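Local coordinates for protein probable glucarate dehydratase (Mycobacterium smegmatis str. MC2 155, PDB 3VDG) that probably catalyses the dehydration of glucarate as a metal-dependent member of the enolase superfamily, at residues C143-V146 against Q147-T151; T371-P374 against W375-E378; A248-P251 against Q252-V255. All coordinates share one frame; numbering follows the deposited sequence.

The three contacts are local, each between residues a few positions apart, and together they show how short-range chemistry differs with place in the fold. Contact 1 stays within helix 131-151 and is largely buried, with a backbone ladder and a carboxylate-amide bond. Contact 2, also mostly buried, its centre about 12 Å from that of the chain, stays within one loop, turned by a 3-10 segment, and relies on cation-pi stacking. Contact 3, partly buried, joins a loop to helix 251-260, which it starts with a threonine N-cap and a serine hydroxyl bonded back to the cap residue's carbonyl. Contacts 2 and 3 share the enolase C-terminal-like region; contacts 1 and 3 lie on opposite sides of the chain's centre.

Contact 1 (C143-V146 against Q147-T151); sequences CLDV and QGQVT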
ATOM      1  N   CYS A 143     -17.279  -1.607   4.945  1.00 16.72           N
ATOM      2  CA  CYS A 143     -16.638  -0.962   6.107  1.00 15.04           C
ATOM      3  C   CYS A 143     -16.193   0.457   5.773  1.00 16.50           C
ATOM      4  O   CYS A 143     -16.398   1.386   6.569  1.00 16.02           O
ATOM      5  CB  CYS A 143     -15.421  -1.759   6.612  1.00 14.38           C
ATOM      6  SG  CYS A 143     -15.839  -3.195   7.630  1.00 20.25           S
ATOM      7  N   LEU A 144     -15.569   0.632   4.612  1.00 16.51           N
ATOM      8  CA  LEU A 144     -15.133   1.978   4.209  1.00 18.75           C
ATOM      9  C   LEU A 144     -16.341   2.901   4.024  1.00 16.90           C
ATOM     10  O   LEU A 144     -16.275   4.102   4.308  1.00 17.00           O
ATOM     11  CB  LEU A 144     -14.320   1.918   2.914  1.00 16.78           C
ATOM     12  CG  LEU A 144     -12.946   1.238   3.057  1.00 20.34           C
ATOM     13  CD1 LEU A 144     -12.246   1.174   1.700  1.00 23.45           C
ATOM     14  CD2 LEU A 144     -12.076   1.985   4.043  1.00 20.70           C
ATOM     15  N   ASP A 145     -17.425   2.354   3.477  1.00 17.67           N
ATOM     16  CA  ASP A 145     -18.661   3.120   3.315  1.00 15.87           C
ATOM     17  C   ASP A 145     -19.120   3.625   4.707  1.00 18.87           C
ATOM     18  O   ASP A 145     -19.416   4.805   4.875  1.00 20.09           O
ATOM     19  CB  ASP A 145     -19.727   2.235   2.628  1.00 17.25           C
ATOM     20  CG  ASP A 145     -21.023   2.979   2.269  1.00 23.73           C
ATOM     21  OD1 ASP A 145     -21.079   4.233   2.288  1.00 25.42           O
ATOM     22  OD2 ASP A 145     -22.014   2.273   1.945  1.00 21.28           O
ATOM     23  N   VAL A 146     -19.163   2.743   5.707  1.00 16.53           N
ATOM     24  CA  VAL A 146     -19.512   3.180   7.070  1.00 18.11           C
ATOM     25  C   VAL A 146     -18.491   4.186   7.620  1.00 19.45           C
ATOM     26  O   VAL A 146     -18.867   5.226   8.165  1.00 19.87           O
ATOM     27  CB  VAL A 146     -19.691   2.003   8.057  1.00 19.28           C
ATOM     28  CG1 VAL A 146     -20.095   2.532   9.442  1.00 17.53           C
ATOM     29  CG2 VAL A 146     -20.778   1.044   7.545  1.00 19.87           C
ATOM     30  N   GLN A 147     -17.202   3.914   7.437  1.00 16.94           N
ATOM     31  CA  GLN A 147     -16.191   4.875   7.901  1.00 17.33           C
ATOM     32  C   GLN A 147     -16.499   6.257   7.335  1.00 18.98           C
ATOM     33  O   GLN A 147     -16.442   7.257   8.051  1.00 18.33           O
ATOM     34  CB  GLN A 147     -14.790   4.453   7.454  1.00 13.40           C
ATOM     35  CG  GLN A 147     -14.251   3.228   8.181  1.00 13.51           C
ATOM     36  CD  GLN A 147     -12.863   2.864   7.709  1.00 19.48           C
ATOM     37  OE1 GLN A 147     -12.116   3.729   7.278  1.00 17.76           O
ATOM     38  NE2 GLN A 147     -12.505   1.589   7.804  1.00 17.15           N
ATOM     39  N   GLY A 148     -16.778   6.312   6.032  1.00 16.05           N
ATOM     40  CA  GLY A 148     -17.036   7.601   5.368  1.00 14.51           C
ATOM     41  C   GLY A 148     -18.290   8.249   5.933  1.00 19.35           C
ATOM     42  O   GLY A 148     -18.321   9.448   6.195  1.00 18.89           O
ATOM     43  N   GLN A 149     -19.332   7.454   6.154  1.00 18.79           N
ATOM     44  CA  GLN A 149     -20.572   8.018   6.663  1.00 19.06           C
ATOM     45  C   GLN A 149     -20.384   8.592   8.061  1.00 23.93           C
ATOM     46  O   GLN A 149     -20.861   9.674   8.377  1.00 23.75           O
ATOM     47  CB  GLN A 149     -21.681   6.970   6.703  1.00 20.89           C
ATOM     48  CG  GLN A 149     -22.164   6.537   5.322  1.00 23.95           C
ATOM     49  CD  GLN A 149     -23.156   5.413   5.452  1.00 30.09           C
ATOM     50  OE1 GLN A 149     -24.117   5.529   6.217  1.00 28.05           O
ATOM     51  NE2 GLN A 149     -22.910   4.295   4.751  1.00 21.36           N
ATOM     52  N   VAL A 150     -19.691   7.863   8.911  1.00 23.09           N
ATOM     53  CA  VAL A 150     -19.553   8.321  10.287  1.00 28.01           C
ATOM     54  C   VAL A 150     -18.590   9.514  10.425  1.00 27.98           C
ATOM     55  O   VAL A 150     -18.758  10.346  11.311  1.00 27.58           O
ATOM     56  CB  VAL A 150     -19.204   7.145  11.238  1.00 30.13           C
ATOM     57  CG1 VAL A 150     -17.722   6.853  11.186  1.00 20.21           C
ATOM     58  CG2 VAL A 150     -19.654   7.462  12.666  1.00 36.67           C
ATOM     59  N   THR A 151     -17.613   9.627   9.525  1.00 25.24           N
ATOM     60  CA  THR A 151     -16.675  10.751   9.547  1.00 25.63           C
ATOM     61  C   THR A 151     -17.111  11.924   8.660  1.00 26.08           C
ATOM     62  O   THR A 151     -16.482  12.979   8.663  1.00 21.13           O
ATOM     63  CB  THR A 151     -15.269  10.335   9.070  1.00 22.43           C
ATOM     64  OG1 THR A 151     -15.348   9.801   7.745  1.00 20.00           O
ATOM     65  CG2 THR A 151     -14.674   9.300  10.001  1.00 24.80           C
TER
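Asp145 and Gln149, one helical turn apart near the end of helix 131-151, are joined twice. Gln149 N donates to Asp145 O at 2.9 Å, and Gln149 NE2 reaches Asp145 OD1 at 3.1 Å. The side-chain bond comes from above the carboxylate, 70° out of its plane, while the carboxylate and amide planes are turned 54° apart. With its CG anti to the backbone N (chi1 -174°), Asp145 holds its carboxylate where that amide can arrive. Leu401 N also bonds to Asp145 OD1 and Leu72 N to Asp145 OD2, and Gln149 NE2 has a second acceptor in Thr70 O.

The other backbone bonds follow the alpha-helical pattern: Gln147 N to Cys143 O at 2.8 Å, Gly148 N to Leu144 O, and Val150 N to Val146 O. At the C-terminal turn, Thr151 N and Thr151 OG1 grip Gln147 O from opposite faces of its plane, the hydroxyl at 2.8 Å.

Van der Waals contact is slight: Leu144 CD2 lies 3.7 Å from Gln147 OE1, beside the extended glutamine chain, whose NE2 bonds to Val97 O.

A buried carboxylate held by three N-H donors, two of them backbone amides, is thus well compensated, which would probably favour its ionised form.

Contact 2 (T371-P374 against W375-E378); sequences THWP and WRHE. With ACT (acetate ion), chain E.
Arg376 folds back over the indole of Trp373 and lays its guanidinium flat on one face, the planes 13° apart. Arg376 CZ stands 3.8 Å from the centroid of the Trp373 five-membered ring, a cation-pi contact, while Arg376 CD makes a CH-pi contact 4.0 Å from the centroid of its six-membered ring. Bends at chi2 and chi3 bring the group there.

This is the tight part: Arg376 NE donates to Trp373 O at 2.9 Å in an almost straight bond, in the carbonyl plane and on a lone pair. Arg376 N reaches the same oxygen from above that plane. With NE on Trp373 O and NH1 on Glu378 O, the guanidinium is held at two edges as well as by its stacked face.

The looser side lies beyond the stack, where Arg376 is partly exposed and His377, exposed, makes no contact with 371-374.

Among the buried residues, His372 NE2 donates at 2.9 Å to an oxygen of an acetate, probably from the crystallisation liquor and also bonded by His52 and Asn47, while Ser344 OG pairs with His372 ND1.

Trp375 N closes onto His372 O, and Trp373 N onto Thr371 OG1 in an ST turn. The turn follows helix 349-360, the side chain of His372 about 8 Å from the bound sodium ion, consistent with a loop bordering the active site of an enolase-type barrel.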
ATOM      1  N   THR A 371     -15.699  -1.098 -17.924  1.00 21.39           N
ATOM      2  CA  THR A 371     -16.962  -1.317 -17.219  1.00 21.32           C
ATOM      3  C   THR A 371     -17.920  -2.031 -18.166  1.00 22.36           C
ATOM      4  O   THR A 371     -17.835  -1.856 -19.379  1.00 21.26           O
ATOM      5  CB  THR A 371     -17.610   0.003 -16.753  1.00 20.61           C
ATOM      6  OG1 THR A 371     -18.858  -0.274 -16.094  1.00 22.90           O
ATOM      7  CG2 THR A 371     -17.864   0.930 -17.953  1.00 19.26           C
ATOM      8  N   HIS A 372     -18.799  -2.852 -17.603  1.00 21.05           N
ATOM      9  CA  HIS A 372     -19.867  -3.513 -18.362  1.00 23.60           C
ATOM     10  C   HIS A 372     -21.126  -2.693 -18.294  1.00 23.77           C
ATOM     11  O   HIS A 372     -22.183  -3.121 -18.744  1.00 23.41           O
ATOM     12  CB  HIS A 372     -20.153  -4.883 -17.762  1.00 23.51           C
ATOM     13  CG  HIS A 372     -19.115  -5.926 -18.090  1.00 21.94           C
ATOM     14  ND1 HIS A 372     -17.845  -5.855 -17.641  1.00 23.73           N
ATOM     15  CD2 HIS A 372     -19.198  -7.085 -18.854  1.00 23.59           C
ATOM     16  CE1 HIS A 372     -17.151  -6.924 -18.084  1.00 31.45           C
ATOM     17  NE2 HIS A 372     -17.982  -7.675 -18.826  1.00 22.25           N
ATOM     18  N   TRP A 373     -21.033  -1.484 -17.746  1.00 21.46           N
ATOM     19  CA  TRP A 373     -22.238  -0.645 -17.551  1.00 27.55           C
ATOM     20  C   TRP A 373     -23.253  -0.559 -18.688  1.00 24.92           C
ATOM     21  O   TRP A 373     -24.458  -0.673 -18.452  1.00 25.42           O
ATOM     22  CB  TRP A 373     -21.840   0.763 -17.132  1.00 24.59           C
ATOM     23  CG  TRP A 373     -22.937   1.486 -16.395  1.00 26.35           C
ATOM     24  CD1 TRP A 373     -23.683   2.577 -16.831  1.00 24.29           C
ATOM     25  CD2 TRP A 373     -23.436   1.195 -15.043  1.00 23.46           C
ATOM     26  NE1 TRP A 373     -24.592   2.965 -15.869  1.00 24.79           N
ATOM     27  CE2 TRP A 373     -24.491   2.182 -14.772  1.00 28.14           C
ATOM     28  CE3 TRP A 373     -23.116   0.259 -14.062  1.00 24.71           C
ATOM     29  CZ2 TRP A 373     -25.180   2.209 -13.575  1.00 27.72           C
ATOM     30  CZ3 TRP A 373     -23.832   0.295 -12.857  1.00 23.11           C
ATOM     31  CH2 TRP A 373     -24.836   1.249 -12.623  1.00 29.56           C
ATOM     32  N   PRO A 374     -22.803  -0.287 -19.930  1.00 25.49           N
ATOM     33  CA  PRO A 374     -23.776  -0.129 -21.023  1.00 21.78           C
ATOM     34  C   PRO A 374     -24.631  -1.372 -21.260  1.00 22.88           C
ATOM     35  O   PRO A 374     -25.711  -1.278 -21.837  1.00 25.81           O
ATOM     36  CB  PRO A 374     -22.893   0.131 -22.247  1.00 27.22           C
ATOM     37  CG  PRO A 374     -21.615   0.677 -21.683  1.00 22.95           C
ATOM     38  CD  PRO A 374     -21.425  -0.048 -20.384  1.00 22.54           C
ATOM     39  N   TRP A 375     -24.158  -2.527 -20.806  1.00 23.06           N
ATOM     40  CA  TRP A 375     -24.845  -3.777 -21.078  1.00 23.09           C
ATOM     41  C   TRP A 375     -25.943  -4.083 -20.118  1.00 36.39           C
ATOM     42  O   TRP A 375     -26.683  -5.040 -20.324  1.00 30.99           O
ATOM     43  CB  TRP A 375     -23.849  -4.935 -21.109  1.00 19.54           C
ATOM     44  CG  TRP A 375     -22.841  -4.741 -22.217  1.00 25.02           C
ATOM     45  CD1 TRP A 375     -21.476  -4.524 -22.099  1.00 23.49           C
ATOM     46  CD2 TRP A 375     -23.109  -4.738 -23.665  1.00 22.15           C
ATOM     47  NE1 TRP A 375     -20.892  -4.382 -23.344  1.00 26.65           N
ATOM     48  CE2 TRP A 375     -21.826  -4.519 -24.324  1.00 22.97           C
ATOM     49  CE3 TRP A 375     -24.253  -4.893 -24.448  1.00 27.46           C
ATOM     50  CZ2 TRP A 375     -21.712  -4.451 -25.704  1.00 25.22           C
ATOM     51  CZ3 TRP A 375     -24.122  -4.837 -25.836  1.00 24.34           C
ATOM     52  CH2 TRP A 375     -22.883  -4.620 -26.448  1.00 23.75           C
ATOM     53  N   ARG A 376     -26.068  -3.314 -19.044  1.00 26.45           N
ATOM     54  CA  ARG A 376     -27.198  -3.553 -18.129  1.00 20.47           C
ATOM     55  C   ARG A 376     -28.139  -2.359 -18.148  1.00 21.85           C
ATOM     56  O   ARG A 376     -27.794  -1.315 -18.722  1.00 23.10           O
ATOM     57  CB  ARG A 376     -26.759  -3.989 -16.711  1.00 26.70           C
ATOM     58  CG  ARG A 376     -25.645  -3.163 -16.040  1.00 24.77           C
ATOM     59  CD  ARG A 376     -26.167  -1.941 -15.300  1.00 25.32           C
ATOM     60  NE  ARG A 376     -26.251  -0.775 -16.179  1.00 27.04           N
ATOM     61  CZ  ARG A 376     -27.125   0.206 -16.021  1.00 31.46           C
ATOM     62  NH1 ARG A 376     -27.989   0.178 -15.011  1.00 26.27           N
ATOM     63  NH2 ARG A 376     -27.134   1.218 -16.872  1.00 31.26           N
ATOM     64  N   HIS A 377     -29.340  -2.516 -17.587  1.00 25.62           N
ATOM     65  CA  HIS A 377     -30.297  -1.397 -17.521  1.00 27.35           C
ATOM     66  C   HIS A 377     -31.092  -1.446 -16.238  1.00 24.72           C
ATOM     67  O   HIS A 377     -32.157  -0.842 -16.141  1.00 30.67           O
ATOM     68  CB  HIS A 377     -31.237  -1.411 -18.720  1.00 30.74           C
ATOM     69  CG  HIS A 377     -32.033  -2.684 -18.838  1.00 32.99           C
ATOM     70  ND1 HIS A 377     -31.616  -3.733 -19.579  1.00 38.27           N
ATOM     71  CD2 HIS A 377     -33.230  -3.076 -18.238  1.00 38.62           C
ATOM     72  CE1 HIS A 377     -32.505  -4.743 -19.466  1.00 37.34           C
ATOM     73  NE2 HIS A 377     -33.493  -4.338 -18.650  1.00 36.42           N
ATOM     74  N   GLU A 378     -30.589  -2.193 -15.256  1.00 24.17           N
ATOM     75  CA  GLU A 378     -31.204  -2.314 -13.927  1.00 24.38           C
ATOM     76  C   GLU A 378     -30.155  -1.958 -12.868  1.00 26.42           C
ATOM     77  O   GLU A 378     -28.954  -1.949 -13.156  1.00 26.93           O
ATOM     78  CB  GLU A 378     -31.731  -3.739 -13.698  1.00 21.80           C
ATOM     79  CG  GLU A 378     -32.898  -4.116 -14.632  1.00 29.38           C
ATOM     80  CD  GLU A 378     -33.045  -5.618 -14.878  1.00 45.65           C
ATOM     81  OE1 GLU A 378     -32.144  -6.230 -15.502  1.00 40.03           O
ATOM     82  OE2 GLU A 378     -34.080  -6.194 -14.466  1.00 32.91           O
TER
HETATM   83  C   ACT E 504     -16.723 -11.243 -20.068  1.00 40.25           C
HETATM   84  O   ACT E 504     -17.469 -10.409 -19.489  1.00 29.73           O
HETATM   85  OXT ACT E 504     -17.204 -12.170 -20.755  1.00 27.43           O
HETATM   86  CH3 ACT E 504     -15.227 -11.147 -19.947  1.00 31.56           C

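Contact 3 (A248-P251 against Q252-V255); sequences AWTP and QTSV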
ATOM      1  N   ALA A 248      -6.763 -16.798 -25.873  1.00 20.11           N
ATOM      2  CA  ALA A 248      -7.190 -17.734 -26.939  1.00 21.14           C
ATOM      3  C   ALA A 248      -6.104 -18.094 -27.949  1.00 23.23           C
ATOM      4  O   ALA A 248      -6.366 -18.888 -28.851  1.00 23.22           O
ATOM      5  CB  ALA A 248      -8.413 -17.197 -27.671  1.00 17.39           C
ATOM      6  N   TRP A 249      -4.913 -17.492 -27.835  1.00 19.55           N
ATOM      7  CA  TRP A 249      -3.863 -17.691 -28.855  1.00 21.88           C
ATOM      8  C   TRP A 249      -2.621 -18.326 -28.323  1.00 27.00           C
ATOM      9  O   TRP A 249      -2.289 -18.175 -27.148  1.00 22.90           O
ATOM     10  CB  TRP A 249      -3.444 -16.378 -29.498  1.00 19.97           C
ATOM     11  CG  TRP A 249      -4.580 -15.540 -29.999  1.00 18.55           C
ATOM     12  CD1 TRP A 249      -5.772 -15.967 -30.583  1.00 21.22           C
ATOM     13  CD2 TRP A 249      -4.639 -14.080 -30.018  1.00 18.75           C
ATOM     14  NE1 TRP A 249      -6.567 -14.891 -30.912  1.00 22.45           N
ATOM     15  CE2 TRP A 249      -5.928 -13.728 -30.610  1.00 19.04           C
ATOM     16  CE3 TRP A 249      -3.779 -13.063 -29.608  1.00 21.41           C
ATOM     17  CZ2 TRP A 249      -6.322 -12.409 -30.771  1.00 21.47           C
ATOM     18  CZ3 TRP A 249      -4.195 -11.733 -29.773  1.00 23.06           C
ATOM     19  CH2 TRP A 249      -5.430 -11.419 -30.327  1.00 19.85           C
ATOM     20  N   THR A 250      -1.893 -19.016 -29.193  1.00 20.42           N
ATOM     21  CA  THR A 250      -0.562 -19.502 -28.828  1.00 20.69           C
ATOM     22  C   THR A 250       0.398 -18.314 -28.838  1.00 17.36           C
ATOM     23  O   THR A 250       0.063 -17.232 -29.354  1.00 21.82           O
ATOM     24  CB  THR A 250      -0.028 -20.496 -29.860  1.00 32.05           C
ATOM     25  OG1 THR A 250       0.120 -19.821 -31.108  1.00 25.16           O
ATOM     26  CG2 THR A 250      -0.970 -21.683 -30.027  1.00 23.99           C
ATOM     27  N   PRO A 251       1.595 -18.495 -28.266  1.00 20.52           N
ATOM     28  CA  PRO A 251       2.480 -17.345 -28.289  1.00 24.68           C
ATOM     29  C   PRO A 251       2.878 -16.945 -29.706  1.00 28.90           C
ATOM     30  O   PRO A 251       3.035 -15.750 -29.980  1.00 26.99           O
ATOM     31  CB  PRO A 251       3.689 -17.818 -27.471  1.00 21.91           C
ATOM     32  CG  PRO A 251       3.120 -18.847 -26.536  1.00 22.62           C
ATOM     33  CD  PRO A 251       2.103 -19.572 -27.390  1.00 24.90           C
ATOM     34  N   GLN A 252       3.012 -17.918 -30.610  1.00 24.70           N
ATOM     35  CA  GLN A 252       3.425 -17.623 -31.994  1.00 25.25           C
ATOM     36  C   GLN A 252       2.344 -16.837 -32.720  1.00 25.53           C
ATOM     37  O   GLN A 252       2.613 -15.890 -33.454  1.00 29.22           O
ATOM     38  CB  GLN A 252       3.762 -18.921 -32.771  1.00 27.22           C
ATOM     39  CG  GLN A 252       4.944 -19.710 -32.190  1.00 40.39           C
ATOM     40  CD  GLN A 252       4.684 -20.235 -30.775  1.00 67.37           C
ATOM     41  OE1 GLN A 252       3.588 -20.713 -30.453  1.00 36.31           O
ATOM     42  NE2 GLN A 252       5.694 -20.142 -29.921  1.00 42.81           N
ATOM     43  N   THR A 253       1.100 -17.229 -32.516  1.00 27.34           N
ATOM     44  CA  THR A 253      -0.002 -16.501 -33.107  1.00 24.05           C
ATOM     45  C   THR A 253      -0.088 -15.078 -32.514  1.00 28.24           C
ATOM     46  O   THR A 253      -0.371 -14.115 -33.229  1.00 26.48           O
ATOM     47  CB  THR A 253      -1.316 -17.275 -32.906  1.00 28.34           C
ATOM     48  OG1 THR A 253      -1.261 -18.503 -33.659  1.00 28.01           O
ATOM     49  CG2 THR A 253      -2.520 -16.451 -33.334  1.00 22.90           C
ATOM     50  N   SER A 254       0.166 -14.957 -31.209  1.00 25.67           N
ATOM     51  CA  SER A 254       0.059 -13.658 -30.520  1.00 26.84           C
ATOM     52  C   SER A 254       1.054 -12.663 -31.099  1.00 21.98           C
ATOM     53  O   SER A 254       0.749 -11.475 -31.265  1.00 24.30           O
ATOM     54  CB  SER A 254       0.350 -13.837 -29.024  1.00 20.48           C
ATOM     55  OG  SER A 254      -0.608 -14.721 -28.444  1.00 22.46           O
ATOM     56  N   VAL A 255       2.258 -13.151 -31.369  1.00 24.88           N
ATOM     57  CA  VAL A 255       3.328 -12.304 -31.878  1.00 21.69           C
ATOM     58  C   VAL A 255       2.951 -11.787 -33.272  1.00 27.72           C
ATOM     59  O   VAL A 255       3.230 -10.640 -33.607  1.00 29.65           O
ATOM     60  CB  VAL A 255       4.684 -13.044 -31.873  1.00 23.18           C
ATOM     61  CG1 VAL A 255       5.710 -12.304 -32.724  1.00 38.04           C
ATOM     62  CG2 VAL A 255       5.195 -13.245 -30.452  1.00 26.10           C
TER
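An N-cap opens helix 251-260, with Thr250 just before its first turn. Thr250 OG1 accepts from Thr253 N at 3.1 Å, close to straight at 165°. A chi1 of 63° sets this hydroxyl between the backbone N and the carbonyl carbon, where it can turn back to an amide of the first turn.

Ser254 grips one oxygen twice: Ser254 N donates to Thr250 O at 2.9 Å, and Ser254 OG adds a bond of 2.8 Å to it from above its carbonyl plane. Val255 N takes up Pro251 O at 3.0 Å, continuing the helical ladder.

Trp249 leans against the same turn. Its CB lies 3.4 Å from Ser254 OG, which sits at the edge of the indole, while Thr253 CG2 approaches Trp249 CB to 3.9 Å, the side chains crossing at about a right angle. Pro251 and Gln252 run alongside each other, with Gln252 OE1 3.6 Å from Pro251 CD.

The C-terminal residue Trp445 meets this corner, its O pairing with Thr253 OG1. The loop after strand 241-244 and the first turn of helix 251-260 pack together: Trp249 and Thr253 on helix 222-235, and Pro251, Ser254 and Val255 on helix 275-284.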